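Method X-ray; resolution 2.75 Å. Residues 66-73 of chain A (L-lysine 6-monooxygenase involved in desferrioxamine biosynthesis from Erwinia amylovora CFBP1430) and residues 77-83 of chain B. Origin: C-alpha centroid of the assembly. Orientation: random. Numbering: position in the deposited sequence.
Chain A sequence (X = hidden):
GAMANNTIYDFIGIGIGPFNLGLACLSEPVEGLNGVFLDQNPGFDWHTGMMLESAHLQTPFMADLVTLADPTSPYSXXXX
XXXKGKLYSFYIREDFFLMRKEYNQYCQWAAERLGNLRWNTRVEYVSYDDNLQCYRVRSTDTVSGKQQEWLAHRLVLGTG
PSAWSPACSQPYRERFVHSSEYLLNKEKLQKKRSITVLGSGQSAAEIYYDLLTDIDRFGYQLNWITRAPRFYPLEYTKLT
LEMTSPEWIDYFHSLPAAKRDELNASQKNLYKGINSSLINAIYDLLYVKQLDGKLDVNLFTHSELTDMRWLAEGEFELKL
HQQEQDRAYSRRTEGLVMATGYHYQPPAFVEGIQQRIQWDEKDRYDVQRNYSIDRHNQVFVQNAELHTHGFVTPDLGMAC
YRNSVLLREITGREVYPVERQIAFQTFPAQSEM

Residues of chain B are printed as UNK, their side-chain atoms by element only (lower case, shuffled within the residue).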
# COMPACT_ATOMS: atom_id res chain seq x y z
N VAL A 66 -25.18 13.31 -0.98
CA VAL A 66 -25.30 14.61 -0.32
C VAL A 66 -24.03 15.23 0.29
O VAL A 66 -23.91 16.45 0.27
CB VAL A 66 -26.35 14.51 0.82
CG1 VAL A 66 -27.74 14.25 0.24
CG2 VAL A 66 -25.99 13.42 1.85
N THR A 67 -23.12 14.42 0.82
CA THR A 67 -22.00 14.92 1.65
C THR A 67 -21.15 16.05 1.02
O THR A 67 -20.72 16.93 1.74
CB THR A 67 -21.09 13.74 2.12
OG1 THR A 67 -21.82 12.86 2.98
CG2 THR A 67 -19.89 14.23 2.90
N LEU A 68 -20.93 16.07 -0.29
CA LEU A 68 -20.09 17.14 -0.88
C LEU A 68 -20.82 18.46 -1.00
O LEU A 68 -20.18 19.50 -1.23
CB LEU A 68 -19.50 16.73 -2.24
CG LEU A 68 -18.50 15.57 -2.22
CD1 LEU A 68 -17.98 15.32 -3.63
CD2 LEU A 68 -17.33 15.82 -1.28
N ALA A 69 -22.14 18.43 -0.84
CA ALA A 69 -22.93 19.65 -0.72
C ALA A 69 -23.30 19.95 0.73
O ALA A 69 -23.39 21.12 1.10
CB ALA A 69 -24.18 19.54 -1.57
N ASP A 70 -23.53 18.91 1.53
CA ASP A 70 -24.02 19.06 2.90
C ASP A 70 -23.76 17.82 3.74
O ASP A 70 -24.60 16.93 3.81
CB ASP A 70 -25.53 19.36 2.89
CG ASP A 70 -26.14 19.39 4.31
OD1 ASP A 70 -25.35 19.46 5.30
OD2 ASP A 70 -27.41 19.32 4.41
N PRO A 71 -22.61 17.78 4.41
CA PRO A 71 -22.27 16.66 5.30
C PRO A 71 -23.22 16.45 6.47
O PRO A 71 -23.23 15.37 7.03
CB PRO A 71 -20.90 17.02 5.83
CG PRO A 71 -20.32 17.94 4.82
CD PRO A 71 -21.48 18.72 4.27
N THR A 72 -23.99 17.47 6.84
CA THR A 72 -24.98 17.33 7.92
C THR A 72 -26.28 16.64 7.49
O THR A 72 -27.11 16.33 8.34
CB THR A 72 -25.38 18.68 8.55
OG1 THR A 72 -26.23 19.41 7.66
CG2 THR A 72 -24.16 19.51 8.92
N SER A 73 -26.48 16.42 6.18
CA SER A 73 -27.70 15.76 5.69
C SER A 73 -27.84 14.37 6.29
O SER A 73 -26.85 13.62 6.39
CB SER A 73 -27.72 15.62 4.18
OG SER A 73 -28.80 14.81 3.78
N UNK B 77 -16.16 16.57 11.49
CA UNK B 77 -14.95 16.93 10.74
C UNK B 77 -15.27 17.23 9.27
O UNK B 77 -14.70 18.15 8.69
c UNK B 77 -12.52 15.94 10.25
c UNK B 77 -12.51 15.55 8.78
c UNK B 77 -11.95 17.32 10.47
c UNK B 77 -13.90 15.83 10.88
N UNK B 78 -16.17 16.45 8.68
CA UNK B 78 -16.59 16.67 7.29
C UNK B 78 -17.33 17.99 7.14
O UNK B 78 -17.15 18.69 6.15
c UNK B 78 -16.63 14.24 6.46
c UNK B 78 -17.56 13.12 6.07
c UNK B 78 -15.62 14.49 5.34
c UNK B 78 -17.43 15.50 6.77
N UNK B 79 -18.16 18.35 8.11
CA UNK B 79 -18.85 19.64 8.04
C UNK B 79 -17.88 20.80 8.21
O UNK B 79 -18.03 21.82 7.55
o UNK B 79 -21.33 21.02 7.53
n UNK B 79 -21.38 21.63 9.70
c UNK B 79 -20.96 20.86 8.70
c UNK B 79 -19.98 19.76 9.06
N UNK B 80 -16.90 20.63 9.10
CA UNK B 80 -15.83 21.62 9.29
C UNK B 80 -15.14 21.89 7.97
O UNK B 80 -14.92 23.02 7.57
c UNK B 80 -14.83 21.12 10.35
c UNK B 80 -12.50 21.23 9.47
c UNK B 80 -11.25 21.83 9.40
c UNK B 80 -10.96 22.92 10.20
c UNK B 80 -11.93 23.43 11.01
c UNK B 80 -13.48 21.75 10.28
c UNK B 80 -13.18 22.85 11.04
N UNK B 81 -14.81 20.81 7.29
CA UNK B 81 -14.09 20.88 6.04
C UNK B 81 -14.95 21.63 5.02
O UNK B 81 -14.44 22.41 4.23
c UNK B 81 -11.07 17.97 7.08
c UNK B 81 -12.34 19.31 5.03
s UNK B 81 -11.01 19.52 6.22
c UNK B 81 -13.73 19.46 5.58
N UNK B 82 -16.26 21.42 5.08
CA UNK B 82 -17.20 22.08 4.17
C UNK B 82 -17.32 23.59 4.42
O UNK B 82 -17.29 24.38 3.46
c UNK B 82 -20.50 22.10 1.06
c UNK B 82 -19.28 22.04 1.95
n UNK B 82 -20.20 22.76 -0.23
c UNK B 82 -19.68 21.98 3.41
c UNK B 82 -18.58 21.41 4.28
N UNK B 83 -17.43 23.98 5.69
CA UNK B 83 -17.55 25.39 6.04
C UNK B 83 -16.29 26.16 5.73
O UNK B 83 -16.36 27.26 5.21
o UNK B 83 -20.61 26.08 6.38
c UNK B 83 -19.23 24.90 7.97
c UNK B 83 -17.92 25.57 7.52
c UNK B 83 -20.42 25.05 7.01
n UNK B 83 -21.23 24.01 6.93

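Position 77 of chain B carries four side-chain carbons, forked at the second. They make no contact with the chain A stretch, so the shape alone gives the assignment: Leu B77.

Position 78 has the same composition, four carbons forked at the second, but here the CA-to-CB bond points toward chain A. Its CB lies 3.9 Å from CB of Pro A71, an apolar contact, and one terminal carbon comes within 4.1 Å of CG2 of Thr A67. This is Leu B78, with chi1 in m and chi2 in t; the terminal carbon near Thr A67 is CD1. Its carbonyl O also lies 3.5 Å from CG of Pro A71.

At position 79, two carbons are followed by one oxygen and one nitrogen on the second, the pattern of a short amide. That second carbon sits 3.5 Å from CG2 of Thr A72. The residue is Asn B79, whose CA lies 5.3 Å from CA of Pro A71, the nearest CA pair across the contact. Its OD1 approaches CD of Pro A71 at 4.0 Å, while ND2 is hydrogen-bonded elsewhere in the structure.

Position 80 shows one carbon leading to a ring of six carbons with no hydroxyl oxygen. CA to CB points away from the chain A stretch, and the side chain makes no contact with it: Phe B80.

Position 81 is an unbranched chain of two carbons, a sulfur and a final carbon. The sulfur within the chain identifies Met B81, whose end leads away from chain A.

Position 82 has four carbons in a row ending in nitrogen, pointing toward chain A. The last carbon is 3.1 Å from O of Ala A69, and the nitrogen is 3.4 Å from O of Leu A68. This is Lys B82; its NZ gives a weak hydrogen bond to that Leu A68 carbonyl, and its CG packs 3.8 Å from CD of Pro A71.

Position 83 has three carbons, the third bearing one oxygen and one nitrogen. It makes no contact with chain A and is Gln B83; its NE2 donates to OD1 of Asn B79 at 3.1 Å.

The contact works by setting Pro A71 against one helical turn, where it meets Leu B78, Asn B79 and Lys B82. A type I turn from Asp A70 to Ser A73 carries the proline, closed by Ser A73 N to Asp A70 O at 3.1 Å; OG1 of Thr A72 donates to OD1 of Asp A70 at 2.5 Å. Packing dominates the 317 Å² buried, with one weak hydrogen bond across it.

Chain B, residues 77-83: LLNFMKQ
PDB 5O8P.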